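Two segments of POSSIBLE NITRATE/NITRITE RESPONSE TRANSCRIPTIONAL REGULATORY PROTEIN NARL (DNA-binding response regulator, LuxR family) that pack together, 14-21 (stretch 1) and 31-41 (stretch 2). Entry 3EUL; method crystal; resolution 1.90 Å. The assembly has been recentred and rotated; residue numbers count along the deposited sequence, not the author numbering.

Stretch 1 14-21: EKVRVVVG
Stretch 2, residues 31-41: VVRALSLSGSV

The packing of a helix against a strand, followed by the chain's return into the sheet beside that strand, is a recurring motif of alpha/beta folds, and this response regulator supplies a compact example. Residues 16-21 form an extended strand, with phi from -63° to -132° and psi from 126° to 140°. The helix, entering from earlier in the chain, runs through 31-38 almost antiparallel to it, at 165° between N-to-C directions and 10.0 Å at closest approach of the axes. Its phi runs from -51° to -75°; psi lies between -40° and -50° for residues 31-36 and is -12° and -29° at Leu-37 and Ser-38. Backbone bonds such as Leu-35 N to Val-31 O (2.9 Å) and Leu-37 N to Arg-33 O (2.8 Å) hold its turns.

Gly-39 then leaves helical geometry at phi/psi 83/-4, where a CB would be jammed against the preceding carbonyl oxygen. The Ser-38 hydroxyl bridges this exit: Ser-38 OG (chi1 p) donates to Leu-35 O at 2.7 Å and accepts from Ser-40 N at 3.0 Å. Ser-40, at -115/3, leads into the extended Val-41 (-137/133), which lies beside Val-16 in a parallel bridge, CA to CA 4.8 Å. The hydrogen bond from Val-16 N to Ser-40 O (3.1 Å, 142° at the hydrogen) accompanies this register, and a CA-H...O contact between Val-41 CA and Val-16 O at 3.4 Å supplements it.

Side chains follow the alternation of the strand. Val-18 and Val-20 point toward the second stretch, whereas Arg-17 and Val-19 point away. Val-16, Val-18, Val-20 and Val-41 all adopt the t rotamer. Val-41 shares a face of the sheet with Val-16, and Val-41 CG1 meets Val-18 CG2 at 3.5 Å. Leu-35 (m, t) points toward the strand, and Leu-35 CD1 lies 4.0 Å from Val-18 CG1 and 3.9 Å from Val-20 CG2. Farther along, Val-20 CG2 also lies 4.0 Å from both Val-31 CG1 and Val-32 CG2, again with t rotamers on the helix. These contacts have no directional bonds; they gain stability by removing branched apolar surface from water. The whole contact, polar margin included, buries 415 Å² summed over both sides.

At the exposed margin the chemistry becomes polar. Lys-15 points toward the second stretch with chi1 m, chi2 and chi3 t, and chi4 -149°, bringing Lys-15 CE within 3.3 Å of Gly-39 O. Its ammonium group works through solvent: Lys-15 NZ donates to water 1 at 3.1 Å and to water 2 at 3.2 Å. Water 1 donates to Ser-36 O and Val-41 O, each at 2.7 Å, linking the lysine to Ser-36 and Val-41; water 2 donates to Val-41 O at 3.2 Å.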

# COMPACT_ATOMS: atom_id res chain seq x y z
N GLU A 14 -3.76 -19.28 -0.70
CA GLU A 14 -4.69 -18.68 0.32
C GLU A 14 -4.58 -17.25 0.92
O GLU A 14 -5.30 -16.35 0.48
CB GLU A 14 -5.71 -19.67 0.90
CG GLU A 14 -6.35 -19.31 2.25
CD GLU A 14 -7.85 -19.59 2.24
OE1 GLU A 14 -8.26 -20.79 2.27
OE2 GLU A 14 -8.62 -18.61 2.18
N LYS A 15 -3.72 -16.99 1.90
CA LYS A 15 -3.68 -15.62 2.42
C LYS A 15 -3.25 -14.64 1.32
O LYS A 15 -2.36 -14.91 0.53
CB LYS A 15 -2.75 -15.49 3.60
CG LYS A 15 -3.30 -16.08 4.88
CD LYS A 15 -2.21 -16.12 5.92
CE LYS A 15 -2.70 -16.74 7.19
NZ LYS A 15 -1.97 -16.12 8.30
N VAL A 16 -3.91 -13.50 1.28
CA VAL A 16 -3.50 -12.39 0.41
C VAL A 16 -2.14 -11.92 0.85
O VAL A 16 -1.89 -11.74 2.04
CB VAL A 16 -4.52 -11.22 0.54
CG1 VAL A 16 -3.99 -9.89 -0.08
CG2 VAL A 16 -5.85 -11.62 -0.09
N ARG A 17 -1.23 -11.73 -0.11
CA ARG A 17 0.15 -11.36 0.20
C ARG A 17 0.32 -9.83 0.03
O ARG A 17 -0.06 -9.27 -0.98
CB ARG A 17 1.13 -12.15 -0.68
CG ARG A 17 1.00 -13.67 -0.46
CD ARG A 17 1.64 -14.49 -1.57
NE ARG A 17 3.06 -14.19 -1.61
CZ ARG A 17 3.69 -13.45 -2.53
NH1 ARG A 17 3.07 -12.98 -3.61
NH2 ARG A 17 4.99 -13.26 -2.39
N VAL A 18 0.91 -9.19 1.04
CA VAL A 18 1.04 -7.72 1.09
C VAL A 18 2.43 -7.21 1.43
O VAL A 18 3.13 -7.76 2.28
CB VAL A 18 0.03 -7.16 2.14
CG1 VAL A 18 0.13 -5.65 2.28
CG2 VAL A 18 -1.40 -7.64 1.72
N VAL A 19 2.83 -6.12 0.75
CA VAL A 19 3.96 -5.30 1.19
C VAL A 19 3.39 -4.02 1.81
O VAL A 19 2.51 -3.38 1.22
CB VAL A 19 4.94 -4.97 0.00
CG1 VAL A 19 5.94 -3.85 0.38
CG2 VAL A 19 5.69 -6.25 -0.47
N VAL A 20 3.90 -3.66 3.00
CA VAL A 20 3.53 -2.44 3.72
C VAL A 20 4.72 -1.47 3.75
O VAL A 20 5.87 -1.88 4.01
CB VAL A 20 3.06 -2.73 5.19
CG1 VAL A 20 2.79 -1.40 5.94
CG2 VAL A 20 1.84 -3.66 5.23
N GLY A 21 4.48 -0.21 3.42
CA GLY A 21 5.52 0.80 3.39
C GLY A 21 5.07 2.05 4.13
O GLY A 21 3.99 2.57 3.86
N VAL A 31 -0.33 -1.29 11.26
CA VAL A 31 -0.91 -1.87 10.06
C VAL A 31 -0.55 -3.36 9.92
O VAL A 31 -1.41 -4.19 9.63
CB VAL A 31 -0.42 -1.11 8.81
CG1 VAL A 31 -0.89 -1.82 7.51
CG2 VAL A 31 -0.92 0.33 8.83
N VAL A 32 0.72 -3.68 10.11
CA VAL A 32 1.19 -5.05 9.95
C VAL A 32 0.48 -5.95 10.97
O VAL A 32 0.08 -7.04 10.63
CB VAL A 32 2.69 -5.17 10.09
CG1 VAL A 32 3.10 -6.64 10.21
CG2 VAL A 32 3.40 -4.46 8.87
N ARG A 33 0.30 -5.47 12.19
CA ARG A 33 -0.42 -6.27 13.19
C ARG A 33 -1.89 -6.48 12.84
O ARG A 33 -2.38 -7.61 12.94
CB ARG A 33 -0.30 -5.64 14.56
CG ARG A 33 -0.41 -6.64 15.66
CD ARG A 33 0.35 -6.15 16.85
NE ARG A 33 -0.05 -6.76 18.11
CZ ARG A 33 -1.20 -6.49 18.72
NH1 ARG A 33 -2.12 -5.67 18.19
NH2 ARG A 33 -1.45 -7.07 19.88
N ALA A 34 -2.57 -5.41 12.46
CA ALA A 34 -3.97 -5.51 11.95
C ALA A 34 -4.13 -6.55 10.86
O ALA A 34 -5.05 -7.38 10.89
CB ALA A 34 -4.47 -4.17 11.43
N LEU A 35 -3.25 -6.48 9.85
CA LEU A 35 -3.34 -7.42 8.74
C LEU A 35 -3.04 -8.86 9.20
O LEU A 35 -3.79 -9.80 8.91
CB LEU A 35 -2.42 -6.97 7.59
CG LEU A 35 -2.72 -5.62 6.95
CD1 LEU A 35 -1.65 -5.23 5.88
CD2 LEU A 35 -4.12 -5.61 6.39
N SER A 36 -1.96 -9.03 9.94
CA SER A 36 -1.52 -10.33 10.39
C SER A 36 -2.54 -10.99 11.33
O SER A 36 -2.82 -12.19 11.21
CB SER A 36 -0.15 -10.20 11.08
OG SER A 36 0.84 -9.82 10.11
N LEU A 37 -3.12 -10.20 12.22
CA LEU A 37 -4.09 -10.70 13.19
C LEU A 37 -5.47 -10.98 12.58
O LEU A 37 -6.26 -11.63 13.23
CB LEU A 37 -4.22 -9.74 14.37
CG LEU A 37 -3.01 -9.71 15.31
CD1 LEU A 37 -3.28 -8.74 16.48
CD2 LEU A 37 -2.67 -11.08 15.86
N SER A 38 -5.73 -10.51 11.35
CA SER A 38 -6.97 -10.81 10.63
C SER A 38 -7.06 -12.30 10.34
O SER A 38 -8.12 -12.83 10.25
CB SER A 38 -7.07 -10.04 9.31
OG SER A 38 -6.24 -10.61 8.29
N GLY A 39 -5.92 -12.95 10.18
CA GLY A 39 -5.86 -14.35 9.73
C GLY A 39 -5.95 -14.53 8.21
O GLY A 39 -5.80 -15.65 7.72
N SER A 40 -6.14 -13.44 7.46
CA SER A 40 -6.35 -13.52 6.00
C SER A 40 -5.25 -12.87 5.14
O SER A 40 -5.35 -12.81 3.90
CB SER A 40 -7.69 -12.86 5.65
OG SER A 40 -8.77 -13.66 6.13
N VAL A 41 -4.20 -12.39 5.80
CA VAL A 41 -3.17 -11.60 5.14
C VAL A 41 -1.78 -12.05 5.62
O VAL A 41 -1.51 -12.20 6.82
CB VAL A 41 -3.34 -10.07 5.38
CG1 VAL A 41 -2.21 -9.27 4.66
CG2 VAL A 41 -4.73 -9.55 4.94
O HOH W 1 -3.09 -13.26 8.72
O HOH W 2 0.53 -14.17 8.39